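Long-range contact in thioesterase superfamily protein (PDB 2GF6), which probably hydrolyses fatty acyl-CoA thioesters as a hot-dog-fold thioesterase, and binds coenzyme A: residues A[58-63]-A[109-114]. Residues are numbered along the deposited sequence; the frame is centred on the assembly and turned at random.
Sequences FVIAES and VIQIAI. With COA (coenzyme A), chain E.
Strands 58-63 and 109-114 pair antiparallel through four nearly straight backbone hydrogen bonds. Val59 and Ile112 form a reciprocal pair, Val59 N to Ile112 O and Ile112 N to Val59 O, each 3.0 Å. A beta bulge follows: Ala61, with a helix-like psi of -22°, and Glu62 together face Ile110, Ala61 N giving to Ile110 O (2.8 Å) and Ile110 N to Glu62 O (2.9 Å).

Apolar contacts line both faces. Ala61 CB presses tightly on Ile112 CD1 (3.5 Å), while Val59 CG1 meets Ile114 CD1 with the side chains crossing at about a right angle. On the face covered by helix 26-45, the extended Gln111 crosses Ile60 obliquely, NE2 lying 3.7 Å from Ile60 CG1 and also against Phe58 CB; its OE1 is hydrogen-bonded to Tyr49 OH. An alanine here, lacking the amide, would lose that hydrogen bond and would probably leave Ile60 and Phe58 less well packed.

Two of coenzyme A's hydrogen bonds fall on 58-63: N6A gives to Glu62 OE1 (2.8 Å) and N4P to Ile60 O (2.8 Å); others go to Trp119, Ser121 and the second subunit. Glu62 OE2 is hydrogen-bonded to Tyr108 OH of its own chain and His64 NE2 of the second subunit, whose strand continues the sheet. The adenine rests against Ile110 and Ile112, so this strand pair forms one wall of the CoA site on a hot-dog-fold sheet.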
ATOM      1  N   PHE A  58      19.315   1.701  -7.619  1.00 31.16           N
ATOM      2  CA  PHE A  58      18.522   2.286  -8.696  1.00 31.90           C
ATOM      3  C   PHE A  58      17.359   3.083  -8.076  1.00 31.64           C
ATOM      4  O   PHE A  58      16.636   2.582  -7.200  1.00 31.40           O
ATOM      5  CB  PHE A  58      17.980   1.194  -9.636  1.00 33.36           C
ATOM      6  CG  PHE A  58      19.040   0.573 -10.505  1.00 35.30           C
ATOM      7  CD1 PHE A  58      19.461   1.212 -11.660  1.00 36.35           C
ATOM      8  CD2 PHE A  58      19.636  -0.633 -10.156  1.00 37.02           C
ATOM      9  CE1 PHE A  58      20.465   0.655 -12.452  1.00 37.84           C
ATOM     10  CE2 PHE A  58      20.656  -1.208 -10.951  1.00 39.18           C
ATOM     11  CZ  PHE A  58      21.075  -0.564 -12.086  1.00 36.84           C
ATOM     12  N   VAL A  59      17.199   4.325  -8.512  1.00 31.71           N
ATOM     13  CA  VAL A  59      16.094   5.161  -8.059  1.00 31.91           C
ATOM     14  C   VAL A  59      15.357   5.729  -9.250  1.00 32.20           C
ATOM     15  O   VAL A  59      15.996   6.132 -10.217  1.00 33.00           O
ATOM     16  CB  VAL A  59      16.549   6.313  -7.080  1.00 31.89           C
ATOM     17  CG1 VAL A  59      17.350   5.739  -5.900  1.00 31.48           C
ATOM     18  CG2 VAL A  59      17.327   7.412  -7.780  1.00 32.34           C
ATOM     19  N   ILE A  60      14.017   5.791  -9.151  1.00 31.77           N
ATOM     20  CA  ILE A  60      13.140   6.296 -10.221  1.00 32.02           C
ATOM     21  C   ILE A  60      13.224   7.826 -10.354  1.00 31.55           C
ATOM     22  O   ILE A  60      13.068   8.558  -9.374  1.00 31.38           O
ATOM     23  CB  ILE A  60      11.658   5.888  -9.961  1.00 31.92           C
ATOM     24  CG1 ILE A  60      11.520   4.368  -9.900  1.00 33.04           C
ATOM     25  CG2 ILE A  60      10.701   6.433 -11.027  1.00 34.18           C
ATOM     26  CD1 ILE A  60      10.268   3.899  -9.222  1.00 32.39           C
ATOM     27  N   ALA A  61      13.494   8.286 -11.573  1.00 30.63           N
ATOM     28  CA  ALA A  61      13.557   9.698 -11.906  1.00 29.33           C
ATOM     29  C   ALA A  61      12.306  10.193 -12.573  1.00 29.04           C
ATOM     30  O   ALA A  61      12.046  11.395 -12.609  1.00 28.21           O
ATOM     31  CB  ALA A  61      14.705   9.910 -12.827  1.00 30.28           C
ATOM     32  N   GLU A  62      11.542   9.284 -13.170  1.00 27.88           N
ATOM     33  CA  GLU A  62      10.399   9.717 -13.934  1.00 28.03           C
ATOM     34  C   GLU A  62       9.540   8.526 -14.177  1.00 27.69           C
ATOM     35  O   GLU A  62      10.071   7.439 -14.398  1.00 27.12           O
ATOM     36  CB  GLU A  62      10.842  10.313 -15.283  1.00 27.86           C
ATOM     37  CG  GLU A  62       9.644  10.797 -16.099  1.00 28.92           C
ATOM     38  CD  GLU A  62      10.010  11.487 -17.375  1.00 30.91           C
ATOM     39  OE1 GLU A  62      11.223  11.800 -17.524  1.00 30.73           O
ATOM     40  OE2 GLU A  62       9.068  11.700 -18.210  1.00 31.94           O
ATOM     41  N   SER A  63       8.215   8.717 -14.143  1.00 27.86           N
ATOM     42  CA  SER A  63       7.276   7.645 -14.470  1.00 27.65           C
ATOM     43  C   SER A  63       6.163   8.155 -15.353  1.00 28.34           C
ATOM     44  O   SER A  63       5.767   9.287 -15.255  1.00 28.45           O
ATOM     45  CB  SER A  63       6.699   6.963 -13.218  1.00 27.55           C
ATOM     46  OG  SER A  63       6.147   7.908 -12.305  1.00 28.88           O
ATOM     47  N   VAL A 109       9.214   3.611 -16.760  1.00 30.19           N
ATOM     48  CA  VAL A 109       9.876   4.288 -15.646  1.00 30.84           C
ATOM     49  C   VAL A 109      11.313   4.438 -16.077  1.00 30.76           C
ATOM     50  O   VAL A 109      11.875   3.582 -16.747  1.00 31.32           O
ATOM     51  CB  VAL A 109       9.822   3.523 -14.268  1.00 30.84           C
ATOM     52  CG1 VAL A 109       8.426   3.094 -13.965  1.00 33.33           C
ATOM     53  CG2 VAL A 109      10.686   2.330 -14.254  1.00 32.11           C
ATOM     54  N   ILE A 110      11.897   5.535 -15.667  1.00 31.25           N
ATOM     55  CA  ILE A 110      13.268   5.801 -15.900  1.00 30.49           C
ATOM     56  C   ILE A 110      14.017   5.670 -14.595  1.00 30.72           C
ATOM     57  O   ILE A 110      13.691   6.291 -13.597  1.00 29.87           O
ATOM     58  CB  ILE A 110      13.404   7.169 -16.519  1.00 31.62           C
ATOM     59  CG1 ILE A 110      12.805   7.100 -17.930  1.00 32.09           C
ATOM     60  CG2 ILE A 110      14.858   7.652 -16.430  1.00 30.04           C
ATOM     61  CD1 ILE A 110      12.936   8.312 -18.732  1.00 33.83           C
ATOM     62  N   GLN A 111      15.054   4.848 -14.624  1.00 30.82           N
ATOM     63  CA  GLN A 111      15.839   4.592 -13.450  1.00 31.68           C
ATOM     64  C   GLN A 111      17.271   5.000 -13.615  1.00 30.82           C
ATOM     65  O   GLN A 111      17.847   4.867 -14.684  1.00 30.97           O
ATOM     66  CB  GLN A 111      15.703   3.127 -13.040  1.00 32.39           C
ATOM     67  CG  GLN A 111      14.364   2.952 -12.393  1.00 35.91           C
ATOM     68  CD  GLN A 111      14.260   1.727 -11.587  1.00 42.17           C
ATOM     69  OE1 GLN A 111      14.118   0.632 -12.138  1.00 47.21           O
ATOM     70  NE2 GLN A 111      14.284   1.882 -10.265  1.00 43.66           N
ATOM     71  N   ILE A 112      17.820   5.533 -12.531  1.00 30.20           N
ATOM     72  CA  ILE A 112      19.165   6.049 -12.512  1.00 29.30           C
ATOM     73  C   ILE A 112      19.929   5.310 -11.436  1.00 28.55           C
ATOM     74  O   ILE A 112      19.424   5.110 -10.343  1.00 28.86           O
ATOM     75  CB  ILE A 112      19.162   7.590 -12.262  1.00 29.47           C
ATOM     76  CG1 ILE A 112      18.281   8.306 -13.291  1.00 30.14           C
ATOM     77  CG2 ILE A 112      20.564   8.179 -12.307  1.00 28.11           C
ATOM     78  CD1 ILE A 112      18.185   9.786 -13.048  1.00 29.89           C
ATOM     79  N   ALA A 113      21.147   4.883 -11.784  1.00 27.84           N
ATOM     80  CA  ALA A 113      22.084   4.308 -10.857  1.00 26.79           C
ATOM     81  C   ALA A 113      22.699   5.425  -9.990  1.00 26.11           C
ATOM     82  O   ALA A 113      23.095   6.483 -10.502  1.00 24.27           O
ATOM     83  CB  ALA A 113      23.159   3.545 -11.626  1.00 26.89           C
ATOM     84  N   ILE A 114      22.728   5.203  -8.677  1.00 25.94           N
ATOM     85  CA  ILE A 114      23.304   6.166  -7.750  1.00 26.49           C
ATOM     86  C   ILE A 114      24.194   5.554  -6.688  1.00 26.71           C
ATOM     87  O   ILE A 114      24.067   4.379  -6.360  1.00 26.70           O
ATOM     88  CB  ILE A 114      22.205   7.027  -7.037  1.00 26.33           C
ATOM     89  CG1 ILE A 114      21.367   6.188  -6.045  1.00 27.19           C
ATOM     90  CG2 ILE A 114      21.334   7.671  -8.044  1.00 27.97           C
ATOM     91  CD1 ILE A 114      20.518   7.028  -5.082  1.00 25.02           C
TER
HETATM   92  N1A COA E 500      15.112  10.973 -18.199  1.00 23.18           N
HETATM   93  C2A COA E 500      16.354  10.710 -18.764  1.00 23.82           C
HETATM   94  N3A COA E 500      17.508  11.098 -18.107  1.00 21.53           N
HETATM   95  C4A COA E 500      17.394  11.734 -16.917  1.00 21.84           C
HETATM   96  C5A COA E 500      16.154  12.000 -16.347  1.00 22.94           C
HETATM   97  C6A COA E 500      15.002  11.613 -16.987  1.00 22.05           C
HETATM   98  N6A COA E 500      13.830  12.074 -16.532  1.00 25.58           N
HETATM   99  N7A COA E 500      16.359  12.627 -15.168  1.00 24.10           N
HETATM  100  C8A COA E 500      17.697  12.750 -14.969  1.00 23.47           C
HETATM  101  N9A COA E 500      18.333  12.215 -16.058  1.00 23.42           N
HETATM  102  C1B COA E 500      19.754  12.245 -16.398  1.00 25.66           C
HETATM  103  C2B COA E 500      20.373  13.617 -16.437  1.00 26.22           C
HETATM  104  O2B COA E 500      20.169  14.257 -17.664  1.00 23.56           O
HETATM  105  C3B COA E 500      21.828  13.279 -16.266  1.00 28.83           C
HETATM  106  O3B COA E 500      22.331  12.962 -17.558  1.00 30.82           O
HETATM  107  P3B COA E 500      23.888  13.061 -17.983  1.00 34.94           P
HETATM  108  O7A COA E 500      24.409  11.640 -18.119  1.00 34.67           O
HETATM  109  O8A COA E 500      24.743  13.817 -16.987  1.00 31.03           O
HETATM  110  O9A COA E 500      23.933  13.709 -19.342  1.00 35.35           O
HETATM  111  C4B COA E 500      21.815  12.044 -15.373  1.00 29.01           C
HETATM  112  O4B COA E 500      20.487  11.556 -15.423  1.00 28.44           O
HETATM  113  C5B COA E 500      22.162  12.335 -13.935  1.00 30.79           C
HETATM  114  O5B COA E 500      21.206  13.225 -13.439  1.00 31.18           O
HETATM  115  P1A COA E 500      21.601  14.520 -12.581  1.00 34.01           P
HETATM  116  O1A COA E 500      20.652  15.657 -12.796  1.00 33.17           O
HETATM  117  O2A COA E 500      23.029  14.906 -12.803  1.00 34.66           O
HETATM  118  O3A COA E 500      21.296  13.972 -11.104  1.00 33.90           O
HETATM  119  P2A COA E 500      22.278  13.740  -9.867  1.00 32.98           P
HETATM  120  O4A COA E 500      22.668  14.970  -9.105  1.00 31.67           O
HETATM  121  O5A COA E 500      23.482  12.882 -10.142  1.00 32.00           O
HETATM  122  O6A COA E 500      21.264  12.926  -8.952  1.00 34.31           O
HETATM  123  CBP COA E 500      19.240  12.219  -8.169  1.00 35.46           C
HETATM  124  CCP COA E 500      20.051  12.386  -9.437  1.00 34.44           C
HETATM  125  CDP COA E 500      19.535  13.427  -7.269  1.00 38.59           C
HETATM  126  CEP COA E 500      19.709  10.928  -7.512  1.00 36.90           C
HETATM  127  CAP COA E 500      17.757  12.207  -8.489  1.00 33.93           C
HETATM  128  OAP COA E 500      17.339  13.430  -9.059  1.00 31.38           O
HETATM  129  C9P COA E 500      16.895  11.986  -7.292  1.00 30.51           C
HETATM  130  O9P COA E 500      17.388  11.771  -5.990  1.00 29.19           O
HETATM  131  N8P COA E 500      15.620  12.001  -7.564  1.00 27.82           N
HETATM  132  C7P COA E 500      14.707  11.547  -6.546  1.00 27.61           C
HETATM  133  C6P COA E 500      14.112  10.252  -7.022  1.00 26.64           C
HETATM  134  C5P COA E 500      13.015   9.808  -6.109  1.00 23.18           C
HETATM  135  O5P COA E 500      12.820  10.280  -4.968  1.00 19.99           O
HETATM  136  N4P COA E 500      12.292   8.874  -6.685  1.00 21.14           N
HETATM  137  C3P COA E 500      10.985   8.589  -6.170  1.00 23.63           C
HETATM  138  C2P COA E 500      10.270   7.653  -7.100  1.00 22.50           C
HETATM  139  S1P COA E 500       8.722   7.273  -6.372  1.00 26.91           S